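Side-chain contact in de novo design, hyper stable, disulfide-rich mini protein (Synthetic construct, PDB 5JG9), which has no known natural function, being a computationally designed peptide built as a hyperstable scaffold locked by three disulfides: residues A[20-25]-A[30-35]. Residues are numbered along the deposited sequence; the frame is centred on the assembly and turned at random. Where two conformers were deposited one is given.
Sequences ECKERG and CQYQIR
The Y32 ring lays one face over K22 CA, a worked example of how a helix packs on an edge strand in a designed strand-helix-strand-strand miniprotein. Segment 20-25 of helix 14-28 runs nearly antiparallel to 31-35 of strand 31-37, their axes at 166°. The K22 CA sits 3.5 Å from the centroid of the Y32 ring and 8° off its normal, a CH-pi contact almost centred on the ring. With CG between its backbone N and carbonyl carbon (chi1 69°), Y32 swings its ring up alongside the K22 side chain, and both point the same way. The K22 methylenes follow the phenol outward, CG coming 3.3 Å from Y32 OH, before the chain bends at its end, where NZ pairs with E26. A leucine in place of Y32 would probably leave K22 CA without the ring face over it and its methylenes without the phenol alongside. Deeper in, C21, disulfide-bonded to C43, brings SG to 3.9 Å from Y32 CB, while I34 CD1 reaches C21 CB at 3.7 Å. At G25 a CB would run into both Y32 CD2 and C30 O. Where the chain returns to the sheet, C30 N donates a nearly straight hydrogen bond of 3.0 Å to G25 O.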
ATOM      1  N   GLU A  20       0.312  -2.872   6.883  1.00 30.16           N
ATOM      2  CA  GLU A  20      -0.790  -3.555   6.209  1.00 30.17           C
ATOM      3  C   GLU A  20      -0.595  -3.724   4.688  1.00 28.21           C
ATOM      4  O   GLU A  20      -1.069  -4.649   4.084  1.00 26.10           O
ATOM      5  CB  GLU A  20      -2.125  -2.800   6.455  1.00 31.04           C
ATOM      6  CG  GLU A  20      -2.598  -2.775   7.915  1.00 34.19           C
ATOM      7  CD  GLU A  20      -3.907  -2.096   8.113  1.00 34.36           C
ATOM      8  OE1 GLU A  20      -4.326  -1.974   9.291  1.00 38.93           O
ATOM      9  OE2 GLU A  20      -4.616  -1.778   7.142  1.00 37.44           O
ATOM     10  N   CYS A  21       0.157  -2.833   4.071  1.00 27.69           N
ATOM     11  CA  CYS A  21       0.552  -3.031   2.652  1.00 25.40           C
ATOM     12  C   CYS A  21       1.442  -4.281   2.388  1.00 27.01           C
ATOM     13  O   CYS A  21       1.187  -5.046   1.472  1.00 26.61           O
ATOM     14  CB  CYS A  21       1.284  -1.808   2.139  1.00 26.94           C
ATOM     15  SG  CYS A  21       1.352  -1.656   0.352  1.00 24.90           S
ATOM     16  N   LYS A  22       2.471  -4.440   3.228  1.00 27.64           N
ATOM     17  CA  LYS A  22       3.307  -5.634   3.272  1.00 29.17           C
ATOM     18  C   LYS A  22       2.488  -6.919   3.465  1.00 31.53           C
ATOM     19  O   LYS A  22       2.681  -7.871   2.743  1.00 30.43           O
ATOM     20  CB  LYS A  22       4.289  -5.514   4.400  1.00 30.36           C
ATOM     21  CG  LYS A  22       5.171  -6.717   4.581  1.00 32.79           C
ATOM     22  CD  LYS A  22       6.241  -6.388   5.570  1.00 34.74           C
ATOM     23  CE  LYS A  22       7.403  -7.354   5.504  1.00 37.21           C
ATOM     24  NZ  LYS A  22       6.996  -8.651   6.094  1.00 39.19           N
ATOM     25  N   GLU A  23       1.615  -6.895   4.488  1.00 33.24           N
ATOM     26  CA  GLU A  23       0.662  -7.970   4.736  1.00 35.88           C
ATOM     27  C   GLU A  23      -0.153  -8.303   3.512  1.00 33.55           C
ATOM     28  O   GLU A  23      -0.244  -9.423   3.125  1.00 32.47           O
ATOM     29  CB  GLU A  23      -0.278  -7.598   5.896  1.00 38.95           C
ATOM     30  CG  GLU A  23       0.330  -7.853   7.270  1.00 43.09           C
ATOM     31  CD  GLU A  23      -0.471  -7.299   8.479  1.00 46.58           C
ATOM     32  OE1 GLU A  23      -1.515  -6.547   8.309  1.00 46.76           O
ATOM     33  OE2 GLU A  23       0.032  -7.538   9.594  1.00 46.00           O
ATOM     34  N   ARG A  24      -0.722  -7.265   2.887  1.00 32.88           N
ATOM     35  CA  ARG A  24      -1.589  -7.409   1.716  0.50 33.05           C
ATOM     36  C   ARG A  24      -0.823  -8.030   0.543  1.00 31.55           C
ATOM     37  O   ARG A  24      -1.277  -8.975  -0.118  1.00 35.34           O
ATOM     38  CB  ARG A  24      -2.211  -6.034   1.378  0.50 32.59           C
ATOM     39  CG  ARG A  24      -3.069  -5.905   0.136  0.50 33.59           C
ATOM     40  CD  ARG A  24      -3.619  -4.467  -0.044  0.50 33.54           C
ATOM     41  NE  ARG A  24      -4.545  -3.830   0.941  0.50 34.22           N
ATOM     42  CZ  ARG A  24      -4.192  -2.994   1.920  0.50 34.55           C
ATOM     43  NH1 ARG A  24      -2.926  -2.715   2.161  0.50 34.11           N
ATOM     44  NH2 ARG A  24      -5.112  -2.440   2.682  0.50 35.70           N
ATOM     45  N   GLY A  25       0.350  -7.544   0.265  1.00 30.90           N
ATOM     46  CA  GLY A  25       1.194  -8.116  -0.843  1.00 30.14           C
ATOM     47  C   GLY A  25       1.564  -9.556  -0.543  1.00 32.50           C
ATOM     48  O   GLY A  25       1.395 -10.471  -1.383  1.00 31.66           O
ATOM     49  N   CYS A  30       1.775 -10.834  -4.327  1.00 32.65           N
ATOM     50  CA  CYS A  30       1.824  -9.677  -5.232  1.00 32.45           C
ATOM     51  C   CYS A  30       2.815  -8.682  -4.629  1.00 28.84           C
ATOM     52  O   CYS A  30       3.059  -8.700  -3.414  1.00 29.72           O
ATOM     53  CB  CYS A  30       0.424  -8.997  -5.290  1.00 32.78           C
ATOM     54  SG  CYS A  30      -0.895 -10.111  -5.896  1.00 39.45           S
ATOM     55  N   GLN A  31       3.468  -7.918  -5.493  1.00 28.33           N
ATOM     56  CA  GLN A  31       4.477  -6.986  -5.129  1.00 27.59           C
ATOM     57  C   GLN A  31       3.831  -5.770  -4.479  1.00 26.02           C
ATOM     58  O   GLN A  31       2.672  -5.404  -4.814  1.00 25.36           O
ATOM     59  CB  GLN A  31       5.247  -6.520  -6.358  1.00 29.34           C
ATOM     60  CG  GLN A  31       6.164  -7.603  -6.969  1.00 32.03           C
ATOM     61  CD  GLN A  31       6.979  -7.131  -8.194  1.00 34.48           C
ATOM     62  OE1 GLN A  31       7.204  -5.927  -8.396  1.00 33.83           O
ATOM     63  NE2 GLN A  31       7.486  -8.088  -8.983  1.00 37.38           N
ATOM     64  N   TYR A  32       4.500  -5.184  -3.515  1.00 25.18           N
ATOM     65  CA  TYR A  32       3.869  -4.048  -2.806  1.00 23.15           C
ATOM     66  C   TYR A  32       4.896  -2.961  -2.661  1.00 23.94           C
ATOM     67  O   TYR A  32       6.060  -3.201  -2.483  1.00 25.90           O
ATOM     68  CB  TYR A  32       3.329  -4.479  -1.426  1.00 22.67           C
ATOM     69  CG  TYR A  32       4.450  -4.811  -0.427  1.00 23.96           C
ATOM     70  CD1 TYR A  32       4.952  -3.825   0.451  1.00 23.99           C
ATOM     71  CD2 TYR A  32       4.919  -6.089  -0.286  1.00 24.73           C
ATOM     72  CE1 TYR A  32       5.974  -4.130   1.364  1.00 25.39           C
ATOM     73  CE2 TYR A  32       5.923  -6.401   0.656  1.00 27.38           C
ATOM     74  CZ  TYR A  32       6.488  -5.412   1.411  1.00 27.78           C
ATOM     75  OH  TYR A  32       7.456  -5.776   2.352  1.00 29.18           O
ATOM     76  N   GLN A  33       4.428  -1.733  -2.686  1.00 24.22           N
ATOM     77  CA  GLN A  33       5.216  -0.534  -2.467  1.00 25.38           C
ATOM     78  C   GLN A  33       4.375   0.567  -1.766  1.00 24.57           C
ATOM     79  O   GLN A  33       3.180   0.609  -1.986  1.00 22.34           O
ATOM     80  CB  GLN A  33       5.576   0.035  -3.846  1.00 29.34           C
ATOM     81  CG  GLN A  33       6.500  -0.849  -4.694  1.00 32.30           C
ATOM     82  CD  GLN A  33       7.931  -1.079  -4.225  1.00 37.09           C
ATOM     83  OE1 GLN A  33       8.726  -1.983  -4.758  1.00 39.67           O
ATOM     84  NE2 GLN A  33       8.369  -0.195  -3.367  1.00 38.06           N
ATOM     85  N   ILE A  34       5.034   1.440  -0.998  1.00 25.91           N
ATOM     86  CA  ILE A  34       4.377   2.520  -0.307  1.00 26.90           C
ATOM     87  C   ILE A  34       4.798   3.779  -1.017  1.00 27.30           C
ATOM     88  O   ILE A  34       5.986   4.014  -1.278  1.00 25.21           O
ATOM     89  CB  ILE A  34       4.691   2.534   1.197  1.00 29.15           C
ATOM     90  CG1 ILE A  34       3.857   1.449   1.919  1.00 30.12           C
ATOM     91  CG2 ILE A  34       4.298   3.830   1.829  1.00 30.88           C
ATOM     92  CD1 ILE A  34       4.503   0.064   1.820  1.00 33.68           C
ATOM     93  N   ARG A  35       3.769   4.546  -1.422  1.00 27.00           N
ATOM     94  CA  ARG A  35       3.924   5.820  -2.122  1.00 28.39           C
ATOM     95  C   ARG A  35       3.301   6.922  -1.227  1.00 29.19           C
ATOM     96  O   ARG A  35       2.729   6.603  -0.185  1.00 27.74           O
ATOM     97  CB  ARG A  35       3.194   5.781  -3.480  1.00 28.52           C
ATOM     98  CG  ARG A  35       3.348   4.461  -4.293  1.00 28.90           C
ATOM     99  CD  ARG A  35       4.772   4.251  -4.696  1.00 31.08           C
ATOM    100  NE  ARG A  35       4.960   3.227  -5.698  1.00 30.27           N
ATOM    101  CZ  ARG A  35       6.157   2.744  -5.989  1.00 34.28           C
ATOM    102  NH1 ARG A  35       7.246   3.113  -5.292  1.00 35.24           N
ATOM    103  NH2 ARG A  35       6.288   1.834  -6.957  1.00 36.72           N
TER